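Local coordinates for protein binary enterotoxin of Clostridium perfringens component a (Clostridium perfringens, PDB 5H03) that probably transfers ADP-ribose from NAD+ to a host protein, most likely actin, as the enzymatic component of a binary enterotoxin, at residues 136-141 and 177-182; 184-189 and 206-211; 319-324 and 410-415. All coordinates share one frame; numbering follows the deposited sequence.

How the contacts relate
From the N terminus, contact 1 comes first: strand 177-180 returns to pair with strand 139-141 and closes a loop that includes strands 154-160 and 166-169. Two residues later contact 2 opens and closes the far shorter loop of the hairpin 185-196/199-209. Contact 3 follows in the second ADP-ribosyltransferase-like half of the chain, joining helix 318-328 to strand 409-418. The three lie in series; none nests or crosses. Contacts 1 and 2 touch, with Ile180 CG2 4.1 Å from Leu208 CD2, so the three-stranded sheet packs on the five-stranded one. Contact 3, its centre about 24 Å from each of theirs, packs its helix on a second five-stranded sheet with the same strand order.

Contact 1 (136-141 and 177-182); sequences DGFKDV and RVLIDQ
Lys139 and Ile180 exchange both backbone bonds of a hydrogen-bonded antiparallel pair, the shorter from Ile180 N to Lys139 O at 2.7 Å, and Val141 and Val178 repeat the exchange at the other end. The buried cluster of Val141, Val178 and Ile180 is tight: Val141 CG2 lies 3.8 Å from Val178 CB and 3.9 Å from Ile180 CD1. Asp140 and Arg177, by contrast, are partly exposed, and Arg177 comes across from the strand end. Bent at chi3 (65°), its chain brings NH2 to within 2.8 Å of Asp140 OD1 in a salt bridge on the anti lone pair, while NE adds a weak bond to the same oxygen. Carboxylate and guanidinium planes stand 70° apart, so this is no flat, two-oxygen pairing; OD2 goes instead to Tyr43 OH of helix 34-58. Past the strand end, the Phe138 ring meets Asp181 nearly coplanar, CE1 3.5 Å from OD1, an oxygen also bonded by Ser78 OG. Thus edge strand 139-141 of a three-stranded antiparallel sheet is held by both bonding and packing. A carboxylate oxygen at the electropositive ring edge is probably favourable, and Arg177 would probably favour the ionised form of Asp140.

Contact 2 (184-189 and 206-211); sequences YSLKAT and ADLIKQ
With CG anti to the carbonyl carbon (chi1 -68°), Tyr184 swings its ring against Leu208, and Leu208, its CG turned anti to the backbone N (chi1 -175°), sends one methyl over the ring and the other against Tyr184 CB. These residues lie near the open end of the beta hairpin 185-196/199-209, whose two strands stand next to each other in the five-stranded mixed sheet of an ADP-ribosyltransferase-like domain. Leu208 CD2 sits over one ring face in a CH-pi contact, 3.8 Å from the centroid of the Tyr184 ring and shifted toward its rim; CD1 presses on Tyr184 CB at 3.5 Å. The aliphatic chain of Lys210 runs past CE1 of the same ring, and Pro165 adds to its surroundings. Leu186, on the same face of the sheet as Leu208 and Ala206, touches both and reaches Val156 and Leu158 of strand 154-160, so this side is apolar packing.

The two short segments are antiparallel, their N-to-C directions 150° apart. Ser185 pairs with Ile209, Ser185 N giving its hydrogen to Ile209 O at 2.8 Å, and Lys187 pairs with Asp207 in the same two-bond manner. On this other face the Ile209 side chain lies across that of Lys187, its CD1 against Lys187 CB and CD. Where the strands part, Gln211 NE2 makes a weak bond of 3.0 Å to Ser185 OG, while its OE1 is taken by Asn132 ND2 of strand 132-134. A water at Ser185 OG also accepts from Gln211 N, giving the serine hydroxyl two links to the same residue. Toward the hairpin turn, where Thr189 lies exposed, a second water joins the strands, 2.6 Å from Thr189 OG1 and donating to Asp207 OD1 at 2.8 Å.

Contact 3 (319-324 and 410-415); sequences ENVSKF and NKLIID
Three oxygens grip Lys411 NZ, Asp401 OD2 in a salt bridge and Ala352 O and Gly406 O in hydrogen bonds, on the side of strand 410-415 turned from helix 319-324, while the next residue, Leu412, meets Val321 and Phe324 of that helix. Between the two segments themselves no hydrogen bond forms; the join is apolar. Leu412 divides its methyls between two partners: CD1 lies 3.4 Å from Phe324 CD1, and CD2 is 4.0 Å from Val321 CG1. Phe324, its CG anti to the backbone N (chi1 -167°), reaches from the helix toward the strand and lies alongside the leucine, the two side chains pointing oppositely. Farther along the ring, Ile414 comes in roughly perpendicular to the Phe324 side chain and sets CD1 3.8 Å from Phe324 CE1. The ring is thus touched by two alternate residues of one strand, and Phe304 and Trp328 bring further aromatic rings against it. Ile414 lies near the nucleotide site, its side chain about 8 Å from that of Glu303, a residue that binds NAD. Over segments 319-324 and 410-415 the axes run nearly parallel, 17° apart, with a closest approach of 10.5 Å. In this packing helix 318-328 lies against a face of the second five-stranded sheet, Phe324 touching Leu356 and Ile396 on strands 356-362 and 389-401, which flank strand 409-418 on either side.

Contact 1 (136-141 and 177-182)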
loop_
_atom_site.group_PDB
_atom_site.type_symbol
_atom_site.label_atom_id
_atom_site.label_comp_id
_atom_site.label_asym_id
_atom_site.label_seq_id
_atom_site.Cartn_x
_atom_site.Cartn_y
_atom_site.Cartn_z
ATOM N N ASP A 136 -4.943 2.072 3.632
ATOM C CA ASP A 136 -5.191 0.944 4.520
ATOM C C ASP A 136 -6.470 1.117 5.327
ATOM O O ASP A 136 -6.845 2.234 5.712
ATOM C CB ASP A 136 -4.019 0.769 5.476
ATOM C CG ASP A 136 -2.746 0.401 4.755
ATOM O OD1 ASP A 136 -2.706 -0.708 4.170
ATOM O OD2 ASP A 136 -1.786 1.210 4.799
ATOM N N GLY A 137 -7.098 -0.013 5.645
ATOM C CA GLY A 137 -8.346 0.004 6.384
ATOM C C GLY A 137 -9.476 0.542 5.528
ATOM O O GLY A 137 -9.346 0.764 4.318
ATOM N N PHE A 138 -10.621 0.695 6.177
ATOM C CA PHE A 138 -11.718 1.445 5.600
ATOM C C PHE A 138 -11.391 2.929 5.601
ATOM O O PHE A 138 -10.514 3.398 6.325
ATOM C CB PHE A 138 -13.000 1.177 6.384
ATOM C CG PHE A 138 -13.358 -0.257 6.393
ATOM C CD1 PHE A 138 -13.865 -0.859 5.244
ATOM C CD2 PHE A 138 -13.122 -1.039 7.515
ATOM C CE1 PHE A 138 -14.162 -2.209 5.225
ATOM C CE2 PHE A 138 -13.422 -2.393 7.498
ATOM C CZ PHE A 138 -13.935 -2.981 6.345
ATOM N N LYS A 139 -12.107 3.678 4.774
ATOM C CA LYS A 139 -11.898 5.114 4.706
ATOM C C LYS A 139 -13.240 5.814 4.833
ATOM O O LYS A 139 -14.180 5.506 4.092
ATOM C CB LYS A 139 -11.203 5.513 3.397
ATOM C CG LYS A 139 -10.592 6.894 3.432
ATOM C CD LYS A 139 -10.286 7.388 2.021
ATOM C CE LYS A 139 -8.808 7.476 1.773
ATOM N NZ LYS A 139 -8.237 8.415 2.770
ATOM N N ASP A 140 -13.340 6.752 5.764
ATOM C CA ASP A 140 -14.552 7.547 5.906
ATOM C C ASP A 140 -14.250 9.015 5.611
ATOM O O ASP A 140 -13.224 9.550 6.052
ATOM C CB ASP A 140 -15.177 7.346 7.285
ATOM C CG ASP A 140 -14.243 7.694 8.406
ATOM O OD1 ASP A 140 -14.190 8.876 8.770
ATOM O OD2 ASP A 140 -13.566 6.784 8.916
ATOM N N VAL A 141 -15.116 9.644 4.816
ATOM C CA VAL A 141 -14.901 10.986 4.275
ATOM C C VAL A 141 -16.239 11.720 4.301
ATOM O O VAL A 141 -17.254 11.168 4.722
ATOM C CB VAL A 141 -14.347 10.948 2.832
ATOM C CG1 VAL A 141 -12.969 10.271 2.784
ATOM C CG2 VAL A 141 -15.337 10.287 1.890
ATOM N N ARG A 177 -21.573 10.791 6.736
ATOM C CA ARG A 177 -20.283 10.484 6.137
ATOM C C ARG A 177 -20.421 9.415 5.056
ATOM O O ARG A 177 -21.451 8.744 4.922
ATOM C CB ARG A 177 -19.295 10.055 7.223
ATOM C CG ARG A 177 -19.145 11.102 8.341
ATOM C CD ARG A 177 -18.108 10.659 9.361
ATOM N NE ARG A 177 -16.748 10.579 8.821
ATOM C CZ ARG A 177 -16.016 11.644 8.517
ATOM N NH1 ARG A 177 -16.510 12.862 8.695
ATOM N NH2 ARG A 177 -14.795 11.497 8.045
ATOM N N VAL A 178 -19.344 9.246 4.297
ATOM C CA VAL A 178 -19.238 8.201 3.282
ATOM C C VAL A 178 -18.214 7.179 3.732
ATOM O O VAL A 178 -17.038 7.510 3.910
ATOM C CB VAL A 178 -18.839 8.767 1.908
ATOM C CG1 VAL A 178 -18.756 7.631 0.919
ATOM C CG2 VAL A 178 -19.840 9.779 1.431
ATOM N N LEU A 179 -18.638 5.926 3.825
ATOM C CA LEU A 179 -17.776 4.833 4.259
ATOM C C LEU A 179 -17.318 4.048 3.027
ATOM O O LEU A 179 -18.123 3.414 2.335
ATOM C CB LEU A 179 -18.512 3.968 5.280
ATOM C CG LEU A 179 -17.894 2.700 5.855
ATOM C CD1 LEU A 179 -16.402 2.808 6.042
ATOM C CD2 LEU A 179 -18.575 2.407 7.194
ATOM N N ILE A 180 -16.029 4.120 2.733
ATOM C CA ILE A 180 -15.458 3.477 1.552
ATOM C C ILE A 180 -14.799 2.167 1.959
ATOM O O ILE A 180 -14.058 2.118 2.951
ATOM C CB ILE A 180 -14.457 4.417 0.863
ATOM C CG1 ILE A 180 -15.133 5.764 0.584
ATOM C CG2 ILE A 180 -13.965 3.808 -0.423
ATOM C CD1 ILE A 180 -14.165 6.905 0.319
ATOM N N ASP A 181 -15.061 1.109 1.177
ATOM C CA ASP A 181 -14.533 -0.246 1.380
ATOM C C ASP A 181 -13.007 -0.264 1.366
ATOM O O ASP A 181 -12.356 0.610 0.794
ATOM C CB ASP A 181 -15.089 -1.188 0.307
ATOM C CG ASP A 181 -15.072 -2.666 0.728
ATOM O OD1 ASP A 181 -14.838 -2.965 1.920
ATOM O OD2 ASP A 181 -15.306 -3.538 -0.141
ATOM N N GLN A 182 -12.432 -1.292 1.995
ATOM C CA GLN A 182 -10.982 -1.462 2.006
ATOM C C GLN A 182 -10.500 -1.964 0.639
ATOM O O GLN A 182 -11.287 -2.421 -0.192
ATOM C CB GLN A 182 -10.570 -2.478 3.085
ATOM C CG GLN A 182 -11.154 -3.890 2.814
ATOM C CD GLN A 182 -11.327 -4.792 4.042
ATOM O OE1 GLN A 182 -12.221 -5.658 4.059
ATOM N NE2 GLN A 182 -10.463 -4.623 5.060
#

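Contact 2 (184-189 and 206-211)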
loop_
_atom_site.group_PDB
_atom_site.type_symbol
_atom_site.label_atom_id
_atom_site.label_comp_id
_atom_site.label_asym_id
_atom_site.label_seq_id
_atom_site.Cartn_x
_atom_site.Cartn_y
_atom_site.Cartn_z
ATOM N N TYR A 184 -8.397 -0.105 -1.642
ATOM C CA TYR A 184 -8.230 0.953 -2.640
ATOM C C TYR A 184 -6.935 1.745 -2.455
ATOM O O TYR A 184 -6.223 1.607 -1.463
ATOM C CB TYR A 184 -9.464 1.869 -2.621
ATOM C CG TYR A 184 -10.692 1.153 -3.134
ATOM C CD1 TYR A 184 -10.875 0.959 -4.506
ATOM C CD2 TYR A 184 -11.598 0.564 -2.270
ATOM C CE1 TYR A 184 -11.969 0.276 -4.995
ATOM C CE2 TYR A 184 -12.702 -0.146 -2.763
ATOM C CZ TYR A 184 -12.868 -0.288 -4.131
ATOM O OH TYR A 184 -13.952 -0.969 -4.635
ATOM N N SER A 185 -6.599 2.517 -3.496
ATOM C CA SER A 185 -5.401 3.357 -3.553
ATOM C C SER A 185 -5.784 4.717 -4.143
ATOM O O SER A 185 -6.804 4.864 -4.817
ATOM C CB SER A 185 -4.249 2.749 -4.396
ATOM O OG SER A 185 -3.778 1.503 -3.903
ATOM N N LEU A 186 -4.921 5.701 -3.906
ATOM C CA LEU A 186 -5.129 7.057 -4.399
ATOM C C LEU A 186 -4.105 7.442 -5.468
ATOM O O LEU A 186 -2.896 7.396 -5.237
ATOM C CB LEU A 186 -5.083 8.059 -3.244
ATOM C CG LEU A 186 -6.407 8.734 -2.878
ATOM C CD1 LEU A 186 -7.341 7.750 -2.192
ATOM C CD2 LEU A 186 -6.164 9.951 -1.999
ATOM N N LYS A 187 -4.609 7.820 -6.637
ATOM C CA LYS A 187 -3.789 8.232 -7.773
ATOM C C LYS A 187 -4.042 9.707 -8.065
ATOM O O LYS A 187 -5.173 10.095 -8.360
ATOM C CB LYS A 187 -4.092 7.347 -8.985
ATOM C CG LYS A 187 -3.232 7.536 -10.199
ATOM C CD LYS A 187 -3.602 6.435 -11.180
ATOM C CE LYS A 187 -3.114 6.680 -12.610
ATOM N NZ LYS A 187 -4.221 6.304 -13.565
ATOM N N ALA A 188 -3.014 10.534 -7.933
ATOM C CA ALA A 188 -3.194 11.966 -8.141
ATOM C C ALA A 188 -3.494 12.248 -9.613
ATOM O O ALA A 188 -2.919 11.624 -10.511
ATOM C CB ALA A 188 -1.950 12.729 -7.688
ATOM N N THR A 189 -4.447 13.148 -9.855
ATOM C CA THR A 189 -4.829 13.578 -11.192
ATOM C C THR A 189 -4.672 15.086 -11.389
ATOM O O THR A 189 -4.951 15.591 -12.489
ATOM C CB THR A 189 -6.277 13.163 -11.477
ATOM O OG1 THR A 189 -7.139 13.700 -10.458
ATOM C CG2 THR A 189 -6.396 11.623 -11.443
ATOM N N ALA A 206 -7.585 13.497 -7.033
ATOM C CA ALA A 206 -7.126 12.123 -7.186
ATOM C C ALA A 206 -8.288 11.210 -7.530
ATOM O O ALA A 206 -9.439 11.502 -7.216
ATOM C CB ALA A 206 -6.411 11.629 -5.924
ATOM N N ASP A 207 -7.962 10.075 -8.141
ATOM C CA ASP A 207 -8.921 9.004 -8.385
ATOM C C ASP A 207 -8.704 7.873 -7.392
ATOM O O ASP A 207 -7.563 7.547 -7.034
ATOM C CB ASP A 207 -8.767 8.398 -9.784
ATOM C CG ASP A 207 -9.314 9.303 -10.894
ATOM O OD1 ASP A 207 -10.043 10.283 -10.608
ATOM O OD2 ASP A 207 -9.013 9.011 -12.060
ATOM N N LEU A 208 -9.800 7.256 -6.980
ATOM C CA LEU A 208 -9.736 6.055 -6.174
ATOM C C LEU A 208 -9.591 4.888 -7.148
ATOM O O LEU A 208 -10.487 4.647 -7.960
ATOM C CB LEU A 208 -10.989 5.909 -5.323
ATOM C CG LEU A 208 -10.930 4.725 -4.374
ATOM C CD1 LEU A 208 -10.368 5.208 -3.056
ATOM C CD2 LEU A 208 -12.316 4.177 -4.186
ATOM N N ILE A 209 -8.481 4.163 -7.065
ATOM C CA ILE A 209 -8.234 3.060 -7.981
ATOM C C ILE A 209 -7.980 1.792 -7.163
ATOM O O ILE A 209 -7.605 1.843 -5.989
ATOM C CB ILE A 209 -7.043 3.374 -8.888
ATOM C CG1 ILE A 209 -5.816 3.620 -8.024
ATOM C CG2 ILE A 209 -7.317 4.660 -9.730
ATOM C CD1 ILE A 209 -4.491 3.199 -8.676
ATOM N N LYS A 210 -8.180 0.636 -7.795
ATOM C CA LYS A 210 -7.938 -0.647 -7.134
ATOM C C LYS A 210 -6.794 -1.402 -7.792
ATOM O O LYS A 210 -6.976 -1.972 -8.861
ATOM C CB LYS A 210 -9.196 -1.505 -7.143
ATOM C CG LYS A 210 -9.132 -2.664 -6.142
ATOM C CD LYS A 210 -10.523 -3.148 -5.835
ATOM C CE LYS A 210 -10.512 -4.394 -5.000
ATOM N NZ LYS A 210 -11.922 -4.687 -4.574
ATOM N N GLN A 211 -5.631 -1.446 -7.152
ATOM C CA GLN A 211 -4.559 -2.262 -7.702
ATOM C C GLN A 211 -4.616 -3.694 -7.160
ATOM O O GLN A 211 -5.191 -3.974 -6.103
ATOM C CB GLN A 211 -3.171 -1.659 -7.456
ATOM C CG GLN A 211 -2.979 -0.763 -6.261
ATOM C CD GLN A 211 -1.610 -0.104 -6.263
ATOM O OE1 GLN A 211 -0.927 -0.047 -7.303
ATOM N NE2 GLN A 211 -1.204 0.424 -5.107
HETATM O O HOH W 1 -5.602 -0.793 -4.230
HETATM O O HOH W 2 -9.606 12.993 -10.170
#

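Contact 3 (319-324 and 410-415)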
loop_
_atom_site.group_PDB
_atom_site.type_symbol
_atom_site.label_atom_id
_atom_site.label_comp_id
_atom_site.label_asym_id
_atom_site.label_seq_id
_atom_site.Cartn_x
_atom_site.Cartn_y
_atom_site.Cartn_z
ATOM N N GLU A 319 11.139 8.882 18.309
ATOM C CA GLU A 319 12.206 9.629 17.639
ATOM C C GLU A 319 12.928 8.792 16.584
ATOM O O GLU A 319 13.328 9.330 15.543
ATOM C CB GLU A 319 13.203 10.187 18.661
ATOM C CG GLU A 319 13.656 9.239 19.765
ATOM C CD GLU A 319 12.656 9.138 20.923
ATOM O OE1 GLU A 319 11.477 9.519 20.726
ATOM O OE2 GLU A 319 13.052 8.685 22.026
ATOM N N ASN A 320 13.080 7.483 16.812
ATOM C CA ASN A 320 13.750 6.635 15.825
ATOM C C ASN A 320 12.908 6.470 14.568
ATOM O O ASN A 320 13.443 6.466 13.453
ATOM C CB ASN A 320 14.074 5.273 16.434
ATOM C CG ASN A 320 15.192 5.336 17.458
ATOM O OD1 ASN A 320 16.083 6.183 17.377
ATOM N ND2 ASN A 320 15.143 4.444 18.436
ATOM N N VAL A 321 11.588 6.346 14.726
ATOM C CA VAL A 321 10.701 6.311 13.566
ATOM C C VAL A 321 10.840 7.587 12.749
ATOM O O VAL A 321 10.994 7.553 11.517
ATOM C CB VAL A 321 9.246 6.103 14.011
ATOM C CG1 VAL A 321 8.323 6.176 12.810
ATOM C CG2 VAL A 321 9.098 4.787 14.743
ATOM N N SER A 322 10.748 8.738 13.428
ATOM C CA SER A 322 10.819 10.040 12.771
ATOM C C SER A 322 12.128 10.218 12.016
ATOM O O SER A 322 12.138 10.682 10.873
ATOM C CB SER A 322 10.630 11.152 13.809
ATOM O OG SER A 322 10.317 12.362 13.154
ATOM N N LYS A 323 13.248 9.890 12.659
ATOM C CA LYS A 323 14.551 9.974 12.007
ATOM C C LYS A 323 14.600 9.092 10.757
ATOM O O LYS A 323 15.127 9.503 9.713
ATOM C CB LYS A 323 15.628 9.527 13.000
ATOM C CG LYS A 323 17.060 9.931 12.694
ATOM C CD LYS A 323 17.992 9.524 13.854
ATOM C CE LYS A 323 17.527 10.082 15.206
ATOM N NZ LYS A 323 18.448 9.697 16.333
ATOM N N PHE A 324 14.022 7.888 10.832
ATOM C CA PHE A 324 14.008 7.011 9.662
ATOM C C PHE A 324 13.258 7.652 8.502
ATOM O O PHE A 324 13.717 7.605 7.354
ATOM C CB PHE A 324 13.404 5.652 10.022
ATOM C CG PHE A 324 13.632 4.588 8.966
ATOM C CD1 PHE A 324 12.729 4.416 7.923
ATOM C CD2 PHE A 324 14.761 3.798 8.994
ATOM C CE1 PHE A 324 12.931 3.448 6.953
ATOM C CE2 PHE A 324 14.979 2.827 8.014
ATOM C CZ PHE A 324 14.066 2.662 6.988
ATOM N N ASN A 410 7.250 -2.083 17.312
ATOM C CA ASN A 410 6.805 -1.305 16.172
ATOM C C ASN A 410 7.517 -1.800 14.911
ATOM O O ASN A 410 8.671 -2.235 14.961
ATOM C CB ASN A 410 7.125 0.173 16.379
ATOM C CG ASN A 410 5.943 0.981 16.862
ATOM O OD1 ASN A 410 4.934 0.447 17.327
ATOM N ND2 ASN A 410 6.062 2.288 16.742
ATOM N N LYS A 411 6.818 -1.752 13.776
ATOM C CA LYS A 411 7.430 -2.070 12.495
ATOM C C LYS A 411 7.020 -1.025 11.459
ATOM O O LYS A 411 5.949 -0.416 11.562
ATOM C CB LYS A 411 7.041 -3.492 12.047
ATOM C CG LYS A 411 7.617 -4.577 12.935
ATOM C CD LYS A 411 7.238 -5.978 12.486
ATOM C CE LYS A 411 7.936 -7.011 13.362
ATOM N NZ LYS A 411 7.417 -8.373 13.079
ATOM N N LEU A 412 7.862 -0.842 10.447
ATOM C CA LEU A 412 7.657 0.167 9.409
ATOM C C LEU A 412 7.252 -0.488 8.100
ATOM O O LEU A 412 7.965 -1.363 7.584
ATOM C CB LEU A 412 8.919 1.007 9.185
ATOM C CG LEU A 412 9.450 1.814 10.365
ATOM C CD1 LEU A 412 10.571 2.709 9.905
ATOM C CD2 LEU A 412 8.316 2.633 10.929
ATOM N N ILE A 413 6.125 -0.043 7.557
ATOM C CA ILE A 413 5.678 -0.447 6.229
ATOM C C ILE A 413 6.229 0.572 5.243
ATOM O O ILE A 413 5.832 1.739 5.280
ATOM C CB ILE A 413 4.152 -0.520 6.155
ATOM C CG1 ILE A 413 3.651 -1.542 7.170
ATOM C CG2 ILE A 413 3.730 -0.940 4.750
ATOM C CD1 ILE A 413 2.152 -1.567 7.331
ATOM N N ILE A 414 7.193 0.160 4.419
ATOM C CA ILE A 414 7.861 1.062 3.481
ATOM C C ILE A 414 7.255 0.911 2.086
ATOM O O ILE A 414 7.657 0.041 1.304
ATOM C CB ILE A 414 9.369 0.824 3.459
ATOM C CG1 ILE A 414 9.947 0.941 4.874
ATOM C CG2 ILE A 414 10.054 1.780 2.486
ATOM C CD1 ILE A 414 11.447 0.662 4.902
ATOM N N ASP A 415 6.321 1.802 1.746
ATOM C CA ASP A 415 5.713 1.786 0.424
ATOM C C ASP A 415 6.729 2.274 -0.605
ATOM O O ASP A 415 7.395 3.290 -0.398
ATOM C CB ASP A 415 4.454 2.658 0.403
ATOM C CG ASP A 415 3.209 1.884 0.814
ATOM O OD1 ASP A 415 2.640 2.157 1.922
ATOM O OD2 ASP A 415 2.841 0.944 0.061
#